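Side-chain contacts in fatty acyl CoA synthetase FADD13 (FATTY-ACYL-CoA SYNTHETASE) (Mycobacterium tuberculosis, PDB 3R44), which belongs to the fatty acyl-CoA synthetases of the ANL superfamily, with a large N-terminal AMP-binding region and a smaller C-terminal domain: residues Ala349-Gly352 against Val356-Glu359; Gln313-Thr318 against Gly404-Lys409. All blocks are in the same frame, centred on the assembly; numbering follows the deposited sequence.

Contact 1: residues Ala349-Gly352 against Val356-Glu359; sequences AVRG and VIRE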
loop_
_atom_site.group_PDB
_atom_site.type_symbol
_atom_site.label_atom_id
_atom_site.label_comp_id
_atom_site.label_asym_id
_atom_site.label_seq_id
_atom_site.Cartn_x
_atom_site.Cartn_y
_atom_site.Cartn_z
ATOM N N ALA A 349 12.851 12.714 -5.815
ATOM C CA ALA A 349 14.207 13.191 -5.648
ATOM C C ALA A 349 14.652 12.773 -4.250
ATOM O O ALA A 349 13.890 12.069 -3.551
ATOM C CB ALA A 349 14.301 14.768 -5.831
ATOM N N VAL A 350 15.852 13.181 -3.864
ATOM C CA VAL A 350 16.357 12.963 -2.499
ATOM C C VAL A 350 16.769 14.263 -1.841
ATOM O O VAL A 350 17.460 15.077 -2.458
ATOM C CB VAL A 350 17.514 11.921 -2.476
ATOM C CG1 VAL A 350 16.970 10.502 -2.711
ATOM C CG2 VAL A 350 18.569 12.312 -3.450
ATOM N N ARG A 351 16.399 14.445 -0.559
ATOM C CA ARG A 351 16.704 15.646 0.170
ATOM C C ARG A 351 17.857 15.335 1.094
ATOM O O ARG A 351 17.724 14.501 1.974
ATOM C CB ARG A 351 15.481 16.061 0.986
ATOM C CG ARG A 351 15.616 17.280 1.831
ATOM C CD ARG A 351 14.304 17.524 2.526
ATOM N NE ARG A 351 14.293 18.813 3.205
ATOM C CZ ARG A 351 14.859 19.078 4.367
ATOM N NH1 ARG A 351 15.546 18.156 5.043
ATOM N NH2 ARG A 351 14.753 20.325 4.845
ATOM N N GLY A 352 18.985 16.000 0.862
ATOM C CA GLY A 352 20.190 15.749 1.602
ATOM C C GLY A 352 20.103 16.289 3.014
ATOM O O GLY A 352 19.166 17.045 3.357
ATOM N N VAL A 356 19.313 20.323 0.663
ATOM C CA VAL A 356 19.227 20.414 -0.794
ATOM C C VAL A 356 18.479 19.194 -1.384
ATOM O O VAL A 356 18.772 18.031 -1.103
ATOM C CB VAL A 356 20.614 20.608 -1.474
ATOM C CG1 VAL A 356 20.466 20.724 -2.997
ATOM C CG2 VAL A 356 21.315 21.840 -0.893
ATOM N N ILE A 357 17.506 19.468 -2.230
ATOM C CA ILE A 357 16.818 18.406 -2.932
ATOM C C ILE A 357 17.517 18.146 -4.273
ATOM O O ILE A 357 17.652 19.056 -5.096
ATOM C CB ILE A 357 15.330 18.752 -3.123
ATOM C CG1 ILE A 357 14.662 18.929 -1.747
ATOM C CG2 ILE A 357 14.590 17.706 -3.984
ATOM C CD1 ILE A 357 13.182 19.234 -1.821
ATOM N N ARG A 358 17.906 16.901 -4.509
ATOM C CA ARG A 358 18.612 16.519 -5.745
ATOM C C ARG A 358 17.956 15.343 -6.497
ATOM O O ARG A 358 17.471 14.394 -5.867
ATOM C CB ARG A 358 20.065 16.118 -5.421
ATOM C CG ARG A 358 20.857 17.047 -4.537
ATOM C CD ARG A 358 22.284 16.547 -4.280
ATOM N NE ARG A 358 23.047 17.640 -3.708
ATOM C CZ ARG A 358 23.034 17.997 -2.426
ATOM N NH1 ARG A 358 22.334 17.320 -1.507
ATOM N NH2 ARG A 358 23.733 19.040 -2.054
ATOM N N GLU A 359 17.971 15.348 -7.836
ATOM C CA GLU A 359 17.414 14.187 -8.531
ATOM C C GLU A 359 18.365 12.997 -8.565
ATOM O O GLU A 359 17.944 11.919 -8.942
ATOM C CB GLU A 359 16.866 14.518 -9.947
ATOM C CG GLU A 359 15.594 15.454 -9.869
ATOM C CD GLU A 359 14.494 15.151 -10.922
ATOM O OE1 GLU A 359 14.870 14.803 -12.076
ATOM O OE2 GLU A 359 13.271 15.280 -10.587
HETATM O O HOH W 1 20.308 15.340 -1.790
#
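A349 and I357 meet on the tightly packed side of this contact. CB of A349 stands 3.5 Å from CG2 of I357, closer than carbon atoms usually come. The same CB also lies against the carbonyl O of R358. I357 turns CG2 to this methyl because that branch lies opposite its own backbone N. Its other branch, CG1, crosses the stem of R351 at a slant, 4.0 Å from R351 CB. V366 on the adjacent strand 364-369 and W391 on strand 391-394 beyond it also touch A349 and I357. The two segments are the arms of an antiparallel beta hairpin, at the edge of a five-stranded sheet. V350 and R358 form its hydrogen-bonded pair, R351 and I357 the non-hydrogen-bonded one. V350 N reaches R358 O, and R358 N returns to V350 O, each at 2.8 Å and nearly straight. Towards the turn, G352 N binds V356 O at 2.8 Å. The side of the sheet that carries V350 and R358 is looser. Across the hairpin, V350 CG2 meets R358 O at 3.4 Å. The extended R358 chain swings back along the hairpin, and one face of its guanidinium lies against CB of V356, off toward the rim. A water in the guanidinium plane accepts from R358 NH1 at 2.8 Å and donates to V350 O. R358 NH2 forms a salt bridge to D354, and R351 one to D388.

Contact 2: residues Gln313-Thr318 against Gly404-Lys409; sequences QGYALT and GYLYIK
The backbones of strands 310-316 and 406-410 stay well apart, with the CA atoms of Y315 and I408 8.4 Å from each other, and no hydrogen bond joins the two segments. Three side chains fill the gap. The Y315 ring stands with CG anti to the backbone N (chi1 168°), and this sends it towards L406 and I408. I408 lays its end methyl over one face of the ring. I408 CD1 is 3.7 Å from the Y315 ring centroid and 19° off the ring normal, a CH-pi contact. The methyl is displaced towards the rim, and its closest ring atom is CE1 of Y315, at 3.5 Å from I408 CD1. CG1 of I408 follows over the same part of the ring, 3.9 Å from Y315 CD1. The two side chains cross at about a right angle. L406 comes in obliquely from the same side of the ring plane, beside another ring atom: its CD2 lies 3.9 Å from Y315 CD2. V365 of strand 364-369 touches all three side chains. The polar end of the ring is also held, since Y315 OH is hydrogen-bonded to D396. Between these two segments the link is by side chains alone, though the L406 backbone also bonds to A339 and G340. The contact is a buried apolar cluster between the large mixed sheet of the AMP-binding fold, which holds strand 310-316, and the two-stranded antiparallel hairpin of 396-400 and 406-410, with strand 364-369 of a third sheet packed against it.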
loop_
_atom_site.group_PDB
_atom_site.type_symbol
_atom_site.label_atom_id
_atom_site.label_comp_id
_atom_site.label_asym_id
_atom_site.label_seq_id
_atom_site.Cartn_x
_atom_site.Cartn_y
_atom_site.Cartn_z
ATOM N N GLN A 313 7.721 -3.769 -10.474
ATOM C CA GLN A 313 7.926 -3.501 -9.053
ATOM C C GLN A 313 7.916 -2.005 -8.851
ATOM O O GLN A 313 7.984 -1.268 -9.816
ATOM C CB GLN A 313 9.284 -4.082 -8.613
ATOM C CG GLN A 313 9.382 -5.542 -8.678
ATOM C CD GLN A 313 10.805 -6.001 -8.491
ATOM O OE1 GLN A 313 11.254 -6.113 -7.357
ATOM N NE2 GLN A 313 11.527 -6.255 -9.602
ATOM N N GLY A 314 7.784 -1.551 -7.627
ATOM C CA GLY A 314 7.927 -0.135 -7.351
ATOM C C GLY A 314 7.927 0.266 -5.911
ATOM O O GLY A 314 7.979 -0.581 -5.004
ATOM N N TYR A 315 7.790 1.566 -5.710
ATOM C CA TYR A 315 7.771 2.169 -4.434
ATOM C C TYR A 315 6.619 3.164 -4.388
ATOM O O TYR A 315 6.486 4.013 -5.305
ATOM C CB TYR A 315 9.061 2.913 -4.232
ATOM C CG TYR A 315 9.085 3.836 -3.038
ATOM C CD1 TYR A 315 9.180 3.323 -1.739
ATOM C CD2 TYR A 315 9.012 5.213 -3.206
ATOM C CE1 TYR A 315 9.281 4.165 -0.644
ATOM C CE2 TYR A 315 9.076 6.060 -2.114
ATOM C CZ TYR A 315 9.196 5.527 -0.838
ATOM O OH TYR A 315 9.252 6.402 0.225
ATOM N N ALA A 316 5.815 3.064 -3.324
ATOM C CA ALA A 316 4.705 4.024 -3.108
ATOM C C ALA A 316 4.387 4.018 -1.627
ATOM O O ALA A 316 4.869 3.126 -0.911
ATOM C CB ALA A 316 3.498 3.597 -3.917
ATOM N N LEU A 317 3.546 4.950 -1.190
ATOM C CA LEU A 317 3.179 5.102 0.205
ATOM C C LEU A 317 1.706 5.335 0.172
ATOM O O LEU A 317 1.188 5.776 -0.839
ATOM C CB LEU A 317 3.834 6.341 0.815
ATOM C CG LEU A 317 5.340 6.443 0.917
ATOM C CD1 LEU A 317 5.651 7.609 1.890
ATOM C CD2 LEU A 317 5.896 5.128 1.460
ATOM N N THR A 318 1.039 5.192 1.291
ATOM C CA THR A 318 -0.312 5.734 1.422
ATOM C C THR A 318 -0.452 7.206 1.013
ATOM O O THR A 318 -1.372 7.547 0.276
ATOM C CB THR A 318 -0.856 5.452 2.846
ATOM O OG1 THR A 318 -0.739 4.034 3.071
ATOM C CG2 THR A 318 -2.314 5.852 2.974
ATOM N N GLY A 404 18.766 7.480 -12.823
ATOM C CA GLY A 404 17.471 7.797 -12.272
ATOM C C GLY A 404 16.742 6.693 -11.531
ATOM O O GLY A 404 15.561 6.835 -11.193
ATOM N N TYR A 405 17.443 5.609 -11.214
ATOM C CA TYR A 405 16.816 4.461 -10.560
ATOM C C TYR A 405 16.941 4.634 -9.053
ATOM O O TYR A 405 18.050 4.868 -8.523
ATOM C CB TYR A 405 17.406 3.148 -11.039
ATOM C CG TYR A 405 17.013 2.767 -12.438
ATOM C CD1 TYR A 405 15.889 2.030 -12.679
ATOM C CD2 TYR A 405 17.733 3.197 -13.524
ATOM C CE1 TYR A 405 15.503 1.665 -13.978
ATOM C CE2 TYR A 405 17.337 2.882 -14.837
ATOM C CZ TYR A 405 16.247 2.120 -15.047
ATOM O OH TYR A 405 15.912 1.765 -16.311
ATOM N N LEU A 406 15.807 4.546 -8.390
ATOM C CA LEU A 406 15.704 4.646 -6.929
ATOM C C LEU A 406 16.005 3.307 -6.244
ATOM O O LEU A 406 15.488 2.256 -6.655
ATOM C CB LEU A 406 14.282 5.050 -6.546
ATOM C CG LEU A 406 13.971 5.164 -5.057
ATOM C CD1 LEU A 406 14.946 6.166 -4.425
ATOM C CD2 LEU A 406 12.515 5.603 -4.770
ATOM N N TYR A 407 16.821 3.364 -5.188
ATOM C CA TYR A 407 17.133 2.211 -4.340
ATOM C C TYR A 407 16.766 2.632 -2.933
ATOM O O TYR A 407 17.335 3.566 -2.401
ATOM C CB TYR A 407 18.615 1.814 -4.386
ATOM C CG TYR A 407 19.036 1.181 -5.698
ATOM C CD1 TYR A 407 19.102 -0.196 -5.823
ATOM C CD2 TYR A 407 19.315 1.950 -6.814
ATOM C CE1 TYR A 407 19.454 -0.803 -7.014
ATOM C CE2 TYR A 407 19.672 1.351 -8.037
ATOM C CZ TYR A 407 19.743 -0.011 -8.118
ATOM O OH TYR A 407 20.076 -0.609 -9.289
ATOM N N ILE A 408 15.771 1.988 -2.347
ATOM C CA ILE A 408 15.418 2.287 -0.987
ATOM C C ILE A 408 16.362 1.615 -0.003
ATOM O O ILE A 408 16.612 0.394 -0.036
ATOM C CB ILE A 408 13.952 1.916 -0.682
ATOM C CG1 ILE A 408 12.987 2.666 -1.602
ATOM C CG2 ILE A 408 13.595 2.160 0.809
ATOM C CD1 ILE A 408 12.726 4.054 -1.262
ATOM N N LYS A 409 16.888 2.408 0.903
ATOM C CA LYS A 409 17.864 1.911 1.865
ATOM C C LYS A 409 17.259 1.607 3.205
ATOM O O LYS A 409 17.690 0.656 3.866
ATOM C CB LYS A 409 19.008 2.909 2.056
ATOM C CG LYS A 409 19.814 3.168 0.819
ATOM C CD LYS A 409 20.432 1.887 0.295
ATOM C CE LYS A 409 21.214 2.085 -1.000
ATOM N NZ LYS A 409 22.379 3.034 -0.803
#

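How the contacts relate
The two contacts lie on the same side of the chain's centre. Their centres are 14 Å apart, and their nearest atoms about 5 Å, without touching. Along the chain 313-318 comes first, then both segments of contact 1, then 404-409. The hairpin of contact 1 is therefore formed wholly between the two segments that contact 2 brings together. No sheet is common to them, but strand 364-369 borders both: V366 packs on contact 1 and V365 on contact 2. Strand 391-394 also touches each. Contact 1 is local and at a sheet edge; contact 2 is long-range and buried. V365 and V366, neighbours on strand 364-369, thus connect the edge hairpin and the buried cluster through one sheet.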